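E3 SUMO-protein ligase SIZ1 (Saccharomyces cerevisiae, PDB 3I2D) acts as an E3 ligase that promotes attachment of the ubiquitin-like modifier SUMO to septins and to the replication clamp PCNA. Local coordinates at residues A[159-164]-A[284-289]. Residues are numbered along the deposited sequence; the frame is centred on the assembly and turned at random.
Sequences FKSKPG and LQIPTW
Phe-159, Lys-160 and Ser-161 meet the last residues of helix 276-285 and the loop that leaves it. The contact joins two domains: a loop of the PINIT domain, between strands 150-151 and 169-170, docks on the SP-RING zinc finger. It lies away from the zinc site.

Backbone hydrogen bonds carry the polar part. Phe-159 N donates to Leu-284 O at 2.8 Å, nearly straight (160° at the hydrogen). Gln-285 O takes two donors from successive residues. Lys-160 N binds it at 2.9 Å, with a more bent angle of 132°; Ser-161 N adds a weak bond of 3.3 Å. Three consecutive amides of the loop thus bind the carbonyls of Leu-284 and Gln-285.

Apolar packing flanks these bonds. The Phe-159 ring is buried. Leu-284 O lies over one face of the ring, and Phe-159 CE1 packs loosely on Leu-284 CD1. Phe-159 and Pro-287 cross at about a right angle, with Phe-159 CD2 4.2 Å from Pro-287 CG. Ser-71 also touches the Phe-159 side chain. Lys-162 crosses Pro-287 at a slant, and Lys-162 CE lies 3.9 Å from the same Pro-287 CG.

On the more exposed side, the Lys-160 chain passes obliquely across that of Gln-285. Lys-160 CE lies 3.5 Å from Gln-285 OE1, a van der Waals contact. Ser-161 CB rests on Ile-286 CG2 at 3.7 Å. Ser-161 OG sits between its own backbone N and carbonyl carbon (chi1 70°), with Pro-287 CD 3.2 Å from Ser-161 OG.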
ATOM      1  N   PHE A 159      -2.734  -7.327  -1.651  1.00 49.84           N
ATOM      2  CA  PHE A 159      -1.401  -7.836  -1.932  1.00 50.60           C
ATOM      3  C   PHE A 159      -1.412  -9.222  -2.551  1.00 49.50           C
ATOM      4  O   PHE A 159      -0.678 -10.103  -2.109  1.00 54.35           O
ATOM      5  CB  PHE A 159      -0.599  -7.854  -0.635  1.00 45.65           C
ATOM      6  CG  PHE A 159      -0.693  -6.573   0.132  1.00 55.94           C
ATOM      7  CD1 PHE A 159      -1.725  -6.365   1.032  1.00 56.90           C
ATOM      8  CD2 PHE A 159       0.226  -5.548  -0.085  1.00 60.79           C
ATOM      9  CE1 PHE A 159      -1.840  -5.156   1.707  1.00 58.66           C
ATOM     10  CE2 PHE A 159       0.119  -4.335   0.583  1.00 56.39           C
ATOM     11  CZ  PHE A 159      -0.916  -4.139   1.480  1.00 60.00           C
ATOM     12  N   LYS A 160      -2.225  -9.423  -3.583  1.00 44.77           N
ATOM     13  CA  LYS A 160      -2.293 -10.741  -4.189  1.00 47.31           C
ATOM     14  C   LYS A 160      -1.152 -10.961  -5.177  1.00 42.15           C
ATOM     15  O   LYS A 160      -0.889 -12.082  -5.601  1.00 46.83           O
ATOM     16  CB  LYS A 160      -3.660 -10.963  -4.860  1.00 41.47           C
ATOM     17  CG  LYS A 160      -3.889 -10.128  -6.073  1.00 52.33           C
ATOM     18  CD  LYS A 160      -4.936 -10.741  -6.998  1.00 58.83           C
ATOM     19  CE  LYS A 160      -6.354 -10.606  -6.470  1.00 48.33           C
ATOM     20  NZ  LYS A 160      -7.319 -10.772  -7.600  1.00 42.93           N
ATOM     21  N   SER A 161      -0.465  -9.882  -5.523  1.00 47.06           N
ATOM     22  CA  SER A 161       0.666  -9.933  -6.449  1.00 44.22           C
ATOM     23  C   SER A 161       1.942 -10.333  -5.711  1.00 47.57           C
ATOM     24  O   SER A 161       2.936 -10.700  -6.331  1.00 49.29           O
ATOM     25  CB  SER A 161       0.901  -8.560  -7.057  1.00 44.39           C
ATOM     26  OG  SER A 161       1.406  -7.688  -6.055  1.00 45.41           O
ATOM     27  N   LYS A 162       1.914 -10.244  -4.387  1.00 47.81           N
ATOM     28  CA  LYS A 162       3.073 -10.573  -3.578  1.00 49.90           C
ATOM     29  C   LYS A 162       2.981 -11.997  -3.058  1.00 54.04           C
ATOM     30  O   LYS A 162       1.959 -12.398  -2.489  1.00 52.37           O
ATOM     31  CB  LYS A 162       3.147  -9.641  -2.372  1.00 52.92           C
ATOM     32  CG  LYS A 162       3.206  -8.162  -2.663  1.00 51.22           C
ATOM     33  CD  LYS A 162       4.633  -7.695  -2.820  1.00 52.89           C
ATOM     34  CE  LYS A 162       4.727  -6.210  -2.556  1.00 56.30           C
ATOM     35  NZ  LYS A 162       4.186  -5.904  -1.191  1.00 58.39           N
ATOM     36  N   PRO A 163       4.056 -12.782  -3.227  1.00 49.43           N
ATOM     37  CA  PRO A 163       4.007 -14.157  -2.726  1.00 41.13           C
ATOM     38  C   PRO A 163       3.816 -14.085  -1.212  1.00 44.42           C
ATOM     39  O   PRO A 163       4.005 -13.033  -0.613  1.00 50.24           O
ATOM     40  CB  PRO A 163       5.365 -14.719  -3.129  1.00 39.83           C
ATOM     41  CG  PRO A 163       6.248 -13.506  -3.133  1.00 41.97           C
ATOM     42  CD  PRO A 163       5.386 -12.444  -3.753  1.00 37.80           C
ATOM     43  N   GLY A 164       3.449 -15.198  -0.593  1.00 48.35           N
ATOM     44  CA  GLY A 164       3.221 -15.216   0.840  1.00 42.14           C
ATOM     45  C   GLY A 164       4.365 -14.816   1.748  1.00 45.39           C
ATOM     46  O   GLY A 164       4.144 -14.215   2.804  1.00 49.36           O
ATOM     47  N   LEU A 284      -4.162  -1.796  -4.217  1.00 45.93           N
ATOM     48  CA  LEU A 284      -4.392  -2.648  -3.064  1.00 44.53           C
ATOM     49  C   LEU A 284      -4.186  -4.107  -3.414  1.00 45.50           C
ATOM     50  O   LEU A 284      -3.704  -4.872  -2.596  1.00 52.29           O
ATOM     51  CB  LEU A 284      -5.797  -2.445  -2.505  1.00 46.56           C
ATOM     52  CG  LEU A 284      -6.215  -3.503  -1.482  1.00 50.41           C
ATOM     53  CD1 LEU A 284      -5.347  -3.409  -0.228  1.00 42.46           C
ATOM     54  CD2 LEU A 284      -7.677  -3.324  -1.162  1.00 37.08           C
ATOM     55  N   GLN A 285      -4.540  -4.494  -4.633  1.00 41.17           N
ATOM     56  CA  GLN A 285      -4.386  -5.871  -5.064  1.00 38.66           C
ATOM     57  C   GLN A 285      -2.998  -6.150  -5.633  1.00 46.01           C
ATOM     58  O   GLN A 285      -2.388  -7.189  -5.358  1.00 50.33           O
ATOM     59  CB  GLN A 285      -5.404  -6.205  -6.149  1.00 38.90           C
ATOM     60  CG  GLN A 285      -6.854  -6.063  -5.749  1.00 41.08           C
ATOM     61  CD  GLN A 285      -7.190  -6.819  -4.493  1.00 43.09           C
ATOM     62  OE1 GLN A 285      -6.672  -7.901  -4.245  1.00 44.25           O
ATOM     63  NE2 GLN A 285      -8.072  -6.252  -3.693  1.00 53.60           N
ATOM     64  N   ILE A 286      -2.510  -5.218  -6.439  1.00 43.83           N
ATOM     65  CA  ILE A 286      -1.220  -5.357  -7.110  1.00 46.80           C
ATOM     66  C   ILE A 286      -0.408  -4.065  -6.935  1.00 43.87           C
ATOM     67  O   ILE A 286      -0.353  -3.235  -7.835  1.00 43.43           O
ATOM     68  CB  ILE A 286      -1.480  -5.644  -8.616  1.00 44.48           C
ATOM     69  CG1 ILE A 286      -2.393  -6.870  -8.735  1.00 45.16           C
ATOM     70  CG2 ILE A 286      -0.175  -5.876  -9.358  1.00 38.60           C
ATOM     71  CD1 ILE A 286      -3.110  -7.012 -10.062  1.00 35.83           C
ATOM     72  N   PRO A 287       0.235  -3.893  -5.770  1.00 45.71           N
ATOM     73  CA  PRO A 287       1.049  -2.721  -5.408  1.00 48.79           C
ATOM     74  C   PRO A 287       2.289  -2.464  -6.249  1.00 49.79           C
ATOM     75  O   PRO A 287       3.367  -2.962  -5.952  1.00 57.21           O
ATOM     76  CB  PRO A 287       1.392  -2.981  -3.944  1.00 39.91           C
ATOM     77  CG  PRO A 287       1.530  -4.463  -3.925  1.00 44.28           C
ATOM     78  CD  PRO A 287       0.332  -4.925  -4.725  1.00 47.21           C
ATOM     79  N   THR A 288       2.112  -1.666  -7.292  1.00 52.41           N
ATOM     80  CA  THR A 288       3.181  -1.298  -8.198  1.00 50.08           C
ATOM     81  C   THR A 288       3.522   0.172  -7.986  1.00 53.32           C
ATOM     82  O   THR A 288       4.670   0.570  -8.105  1.00 56.09           O
ATOM     83  CB  THR A 288       2.741  -1.470  -9.644  1.00 51.74           C
ATOM     84  OG1 THR A 288       1.658  -0.566  -9.921  1.00 48.45           O
ATOM     85  CG2 THR A 288       2.298  -2.896  -9.881  1.00 38.40           C
ATOM     86  N   TRP A 289       2.508   0.963  -7.650  1.00 54.50           N
ATOM     87  CA  TRP A 289       2.656   2.401  -7.438  1.00 50.78           C
ATOM     88  C   TRP A 289       3.418   3.012  -8.603  1.00 50.55           C
ATOM     89  O   TRP A 289       4.501   3.579  -8.437  1.00 52.74           O
ATOM     90  CB  TRP A 289       3.340   2.705  -6.097  1.00 46.66           C
ATOM     91  CG  TRP A 289       2.478   2.313  -4.912  1.00 46.39           C
ATOM     92  CD1 TRP A 289       2.593   1.188  -4.152  1.00 50.91           C
ATOM     93  CD2 TRP A 289       1.298   2.982  -4.450  1.00 45.80           C
ATOM     94  NE1 TRP A 289       1.552   1.104  -3.254  1.00 46.50           N
ATOM     95  CE2 TRP A 289       0.745   2.195  -3.417  1.00 46.41           C
ATOM     96  CE3 TRP A 289       0.650   4.171  -4.815  1.00 50.90           C
ATOM     97  CZ2 TRP A 289      -0.427   2.554  -2.745  1.00 53.95           C
ATOM     98  CZ3 TRP A 289      -0.517   4.532  -4.146  1.00 52.73           C
ATOM     99  CH2 TRP A 289      -1.044   3.722  -3.122  1.00 55.12           C
TER